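Local coordinates for uncharacterized protein PA2218 (PDB 2HDW) that is of unknown function but adopts an alpha/beta hydrolase fold and is probably a hydrolase, at residues S201-G213 / T288-Y300. Numbering follows the deposited sequence.
Sequences STMYDMTRVMSKG and TPLSFMNMPILTY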
loop_
_atom_site.group_PDB
_atom_site.type_symbol
_atom_site.label_atom_id
_atom_site.label_comp_id
_atom_site.label_asym_id
_atom_site.label_seq_id
_atom_site.Cartn_x
_atom_site.Cartn_y
_atom_site.Cartn_z
ATOM N N SER A 201 -6.787 3.815 3.980
ATOM C CA SER A 201 -7.125 3.124 5.218
ATOM C C SER A 201 -5.931 3.133 6.171
ATOM O O SER A 201 -4.844 2.678 5.812
ATOM C CB SER A 201 -7.550 1.682 4.921
ATOM O OG SER A 201 -8.088 1.060 6.077
ATOM N N THR A 202 -6.140 3.669 7.374
ATOM C CA THR A 202 -5.095 3.741 8.402
ATOM C C THR A 202 -3.733 4.072 7.765
ATOM O O THR A 202 -2.723 3.396 7.989
ATOM C CB THR A 202 -5.049 2.399 9.218
ATOM O OG1 THR A 202 -4.255 2.581 10.395
ATOM C CG2 THR A 202 -4.471 1.249 8.380
ATOM N N MET A 203 -3.722 5.157 6.996
ATOM C CA MET A 203 -2.543 5.597 6.254
ATOM C C MET A 203 -1.359 6.163 7.023
ATOM O O MET A 203 -1.469 6.599 8.172
ATOM C CB MET A 203 -2.947 6.645 5.189
ATOM C CG MET A 203 -3.172 8.078 5.728
ATOM S SD MET A 203 -3.389 9.395 4.452
ATOM C CE MET A 203 -1.688 9.814 4.060
ATOM N N TYR A 204 -0.224 6.157 6.327
ATOM C CA TYR A 204 1.048 6.710 6.779
ATOM C C TYR A 204 1.481 7.518 5.558
ATOM O O TYR A 204 1.083 7.205 4.434
ATOM C CB TYR A 204 2.119 5.626 6.936
ATOM C CG TYR A 204 2.389 5.064 8.314
ATOM C CD1 TYR A 204 1.413 4.349 9.008
ATOM C CD2 TYR A 204 3.676 5.120 8.861
ATOM C CE1 TYR A 204 1.713 3.690 10.199
ATOM C CE2 TYR A 204 3.985 4.464 10.052
ATOM C CZ TYR A 204 3.000 3.745 10.711
ATOM O OH TYR A 204 3.313 3.033 11.852
ATOM N N ASP A 205 2.273 8.557 5.772
ATOM C CA ASP A 205 2.854 9.302 4.663
ATOM C C ASP A 205 4.287 8.823 4.896
ATOM O O ASP A 205 4.953 9.310 5.811
ATOM C CB ASP A 205 2.764 10.819 4.879
ATOM C CG ASP A 205 3.652 11.599 3.918
ATOM O OD1 ASP A 205 4.648 11.024 3.435
ATOM O OD2 ASP A 205 3.379 12.792 3.658
ATOM N N MET A 206 4.752 7.848 4.115
ATOM C CA MET A 206 6.094 7.321 4.334
ATOM C C MET A 206 7.255 8.322 4.248
ATOM O O MET A 206 8.286 8.113 4.899
ATOM C CB MET A 206 6.364 6.117 3.417
ATOM C CG MET A 206 5.492 4.869 3.697
ATOM S SD MET A 206 5.413 4.301 5.451
ATOM C CE MET A 206 7.164 3.999 5.738
ATOM N N THR A 207 7.117 9.400 3.470
ATOM C CA THR A 207 8.213 10.366 3.387
ATOM C C THR A 207 8.268 11.154 4.691
ATOM O O THR A 207 9.348 11.487 5.189
ATOM C CB THR A 207 8.067 11.351 2.181
ATOM O OG1 THR A 207 6.903 12.177 2.346
ATOM C CG2 THR A 207 7.971 10.577 0.877
ATOM N N ARG A 208 7.099 11.432 5.259
ATOM C CA ARG A 208 7.044 12.164 6.518
ATOM C C ARG A 208 7.601 11.319 7.665
ATOM O O ARG A 208 8.409 11.800 8.456
ATOM C CB ARG A 208 5.605 12.571 6.845
ATOM C CG ARG A 208 5.447 13.248 8.202
ATOM C CD ARG A 208 3.981 13.510 8.527
ATOM N NE ARG A 208 3.443 14.644 7.779
ATOM C CZ ARG A 208 3.612 15.918 8.125
ATOM N NH1 ARG A 208 4.300 16.227 9.218
ATOM N NH2 ARG A 208 3.107 16.881 7.368
ATOM N N VAL A 209 7.191 10.057 7.752
ATOM C CA VAL A 209 7.663 9.220 8.850
ATOM C C VAL A 209 9.166 8.950 8.793
ATOM O O VAL A 209 9.827 8.895 9.829
ATOM C CB VAL A 209 6.891 7.875 8.926
ATOM C CG1 VAL A 209 7.313 6.937 7.808
ATOM C CG2 VAL A 209 7.130 7.232 10.279
ATOM N N MET A 210 9.716 8.790 7.592
ATOM C CA MET A 210 11.147 8.544 7.480
ATOM C C MET A 210 11.973 9.814 7.674
ATOM O O MET A 210 13.133 9.756 8.103
ATOM C CB MET A 210 11.480 7.897 6.133
ATOM C CG MET A 210 11.216 6.398 6.138
ATOM S SD MET A 210 12.036 5.481 4.846
ATOM C CE MET A 210 10.658 4.939 3.924
ATOM N N SER A 211 11.369 10.958 7.372
ATOM C CA SER A 211 12.057 12.235 7.517
ATOM C C SER A 211 11.949 12.819 8.926
ATOM O O SER A 211 12.934 13.343 9.459
ATOM C CB SER A 211 11.509 13.243 6.506
ATOM O OG SER A 211 11.763 12.814 5.180
ATOM N N LYS A 212 10.766 12.721 9.532
ATOM C CA LYS A 212 10.534 13.278 10.868
ATOM C C LYS A 212 10.256 12.270 11.987
ATOM O O LYS A 212 10.080 12.665 13.142
ATOM C CB LYS A 212 9.366 14.269 10.818
ATOM C CG LYS A 212 9.513 15.385 9.792
ATOM C CD LYS A 212 8.269 16.265 9.776
ATOM C CE LYS A 212 8.430 17.448 8.830
ATOM N NZ LYS A 212 7.187 18.276 8.762
ATOM N N GLY A 213 10.219 10.983 11.661
ATOM C CA GLY A 213 9.930 9.982 12.676
ATOM C C GLY A 213 8.478 10.089 13.122
ATOM O O GLY A 213 7.700 10.843 12.530
ATOM N N THR A 288 17.574 2.521 1.629
ATOM C CA THR A 288 16.251 2.842 1.083
ATOM C C THR A 288 15.713 4.222 1.490
ATOM O O THR A 288 15.140 4.935 0.668
ATOM C CB THR A 288 15.206 1.756 1.472
ATOM O OG1 THR A 288 15.317 0.644 0.572
ATOM C CG2 THR A 288 13.783 2.313 1.413
ATOM N N PRO A 289 15.890 4.616 2.763
ATOM C CA PRO A 289 15.401 5.920 3.233
ATOM C C PRO A 289 15.872 7.172 2.472
ATOM O O PRO A 289 15.206 8.199 2.503
ATOM C CB PRO A 289 15.853 5.950 4.692
ATOM C CG PRO A 289 15.845 4.493 5.077
ATOM C CD PRO A 289 16.480 3.849 3.876
ATOM N N LEU A 290 17.012 7.097 1.796
ATOM C CA LEU A 290 17.524 8.265 1.080
ATOM C C LEU A 290 16.525 8.977 0.169
ATOM O O LEU A 290 16.476 10.209 0.147
ATOM C CB LEU A 290 18.770 7.888 0.281
ATOM C CG LEU A 290 20.011 7.605 1.129
ATOM C CD1 LEU A 290 21.087 7.001 0.259
ATOM C CD2 LEU A 290 20.500 8.900 1.792
ATOM N N SER A 291 15.727 8.226 -0.582
ATOM C CA SER A 291 14.757 8.865 -1.474
ATOM C C SER A 291 13.593 9.462 -0.693
ATOM O O SER A 291 13.218 10.614 -0.914
ATOM C CB SER A 291 14.231 7.869 -2.518
ATOM O OG SER A 291 13.609 6.758 -1.902
ATOM N N PHE A 292 13.030 8.675 0.227
ATOM C CA PHE A 292 11.904 9.115 1.049
ATOM C C PHE A 292 12.219 10.340 1.901
ATOM O O PHE A 292 11.366 11.208 2.094
ATOM C CB PHE A 292 11.445 7.968 1.960
ATOM C CG PHE A 292 10.761 6.855 1.221
ATOM C CD1 PHE A 292 9.389 6.906 0.974
ATOM C CD2 PHE A 292 11.490 5.761 0.755
ATOM C CE1 PHE A 292 8.749 5.885 0.271
ATOM C CE2 PHE A 292 10.863 4.734 0.050
ATOM C CZ PHE A 292 9.488 4.798 -0.191
ATOM N N MET A 293 13.444 10.408 2.406
ATOM C CA MET A 293 13.858 11.522 3.253
ATOM C C MET A 293 14.108 12.796 2.443
ATOM O O MET A 293 14.232 13.887 3.012
ATOM C CB MET A 293 15.144 11.152 4.025
ATOM C CG MET A 293 15.008 9.980 5.018
ATOM S SD MET A 293 16.550 9.591 5.950
ATOM C CE MET A 293 16.479 10.826 7.175
ATOM N N ASN A 294 14.141 12.667 1.120
ATOM C CA ASN A 294 14.454 13.804 0.251
ATOM C C ASN A 294 13.406 14.186 -0.802
ATOM O O ASN A 294 13.528 15.233 -1.449
ATOM C CB ASN A 294 15.793 13.506 -0.439
ATOM C CG ASN A 294 16.432 14.734 -1.055
ATOM O OD1 ASN A 294 16.470 15.801 -0.446
ATOM N ND2 ASN A 294 16.960 14.580 -2.262
ATOM N N MET A 295 12.372 13.364 -0.958
ATOM C CA MET A 295 11.339 13.625 -1.963
ATOM C C MET A 295 9.931 13.436 -1.394
ATOM O O MET A 295 9.369 12.342 -1.448
ATOM C CB MET A 295 11.536 12.685 -3.155
ATOM C CG MET A 295 11.560 13.395 -4.501
ATOM S SD MET A 295 12.994 14.469 -4.691
ATOM C CE MET A 295 13.941 13.505 -5.839
ATOM N N PRO A 296 9.340 14.510 -0.848
ATOM C CA PRO A 296 7.997 14.373 -0.286
ATOM C C PRO A 296 6.899 14.085 -1.300
ATOM O O PRO A 296 6.999 14.439 -2.479
ATOM C CB PRO A 296 7.787 15.703 0.437
ATOM C CG PRO A 296 8.612 16.652 -0.353
ATOM C CD PRO A 296 9.869 15.868 -0.628
ATOM N N ILE A 297 5.859 13.417 -0.820
ATOM C CA ILE A 297 4.700 13.096 -1.633
ATOM C C ILE A 297 3.586 14.031 -1.164
ATOM O O ILE A 297 3.779 14.802 -0.219
ATOM C CB ILE A 297 4.237 11.637 -1.425
ATOM C CG1 ILE A 297 4.000 11.376 0.062
ATOM C CG2 ILE A 297 5.282 10.679 -2.007
ATOM C CD1 ILE A 297 3.181 10.121 0.353
ATOM N N LEU A 298 2.441 13.970 -1.838
ATOM C CA LEU A 298 1.259 14.775 -1.506
ATOM C C LEU A 298 1.343 16.273 -1.781
ATOM O O LEU A 298 0.472 17.032 -1.348
ATOM C CB LEU A 298 0.877 14.565 -0.039
ATOM C CG LEU A 298 0.740 13.119 0.441
ATOM C CD1 LEU A 298 0.247 13.117 1.888
ATOM C CD2 LEU A 298 -0.218 12.357 -0.453
ATOM N N THR A 299 2.365 16.709 -2.511
ATOM C CA THR A 299 2.492 18.129 -2.813
ATOM C C THR A 299 1.241 18.666 -3.500
ATOM O O THR A 299 0.761 19.759 -3.184
ATOM C CB THR A 299 3.693 18.407 -3.740
ATOM O OG1 THR A 299 4.890 17.929 -3.122
ATOM C CG2 THR A 299 3.839 19.910 -3.995
ATOM N N TYR A 300 0.716 17.884 -4.436
ATOM C CA TYR A 300 -0.449 18.282 -5.215
ATOM C C TYR A 300 -1.760 17.627 -4.787
ATOM O O TYR A 300 -2.680 17.458 -5.595
ATOM C CB TYR A 300 -0.155 17.989 -6.684
ATOM C CG TYR A 300 1.101 18.695 -7.158
ATOM C CD1 TYR A 300 1.070 20.044 -7.497
ATOM C CD2 TYR A 300 2.331 18.029 -7.210
ATOM C CE1 TYR A 300 2.223 20.722 -7.876
ATOM C CE2 TYR A 300 3.501 18.700 -7.587
ATOM C CZ TYR A 300 3.432 20.053 -7.917
ATOM O OH TYR A 300 4.563 20.750 -8.280
HETATM O O HOH W 1 4.912 14.716 2.506
#
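Met210 lays its methyl over one face of the Phe292 ring, with CE 3.6 Å from the ring centroid and toward CG. This is a CH-pi and Met-aromatic contact. Met210 SD rests 3.8 Å from Pro289 CB. A bend at chi3 (-114°) turns the methyl onto the ring. Thr207 CG2 and Met206 CB reach the same ring obliquely. Thr207 also packs on the backbone after Phe292, its CG2 3.2 Å from Met295 O. Ser211 OG lies against Met293 CA, held by a 2.8 Å hydrogen bond to Thr207 O.

Asp205 is the N-cap residue of helix 206-212. Asp205 OD1 accepts from Thr207 OG1 at 2.8 Å, syn and near the carboxylate plane. Arg208 N reaches it from above that plane. OD1 lies against Ile297 CG1 and CD1, OD2 against Leu298 CD1. One water within hydrogen-bonding distance of Asp205 OD2, Thr207 OG1 and Ile297 O bridges the segments.

Pro148 of helix 148-164 touches Thr207, Phe292 and Ile297, while Phe105 meets the Phe292 ring. NH2 of Arg223, in helix 220-240, hydrogen-bonds Met293 O. In this alpha/beta hydrolase fold, the contact packs the short helix after strand 197-201 against the chain leading to 309-314, the adjacent parallel strand of the central sheet.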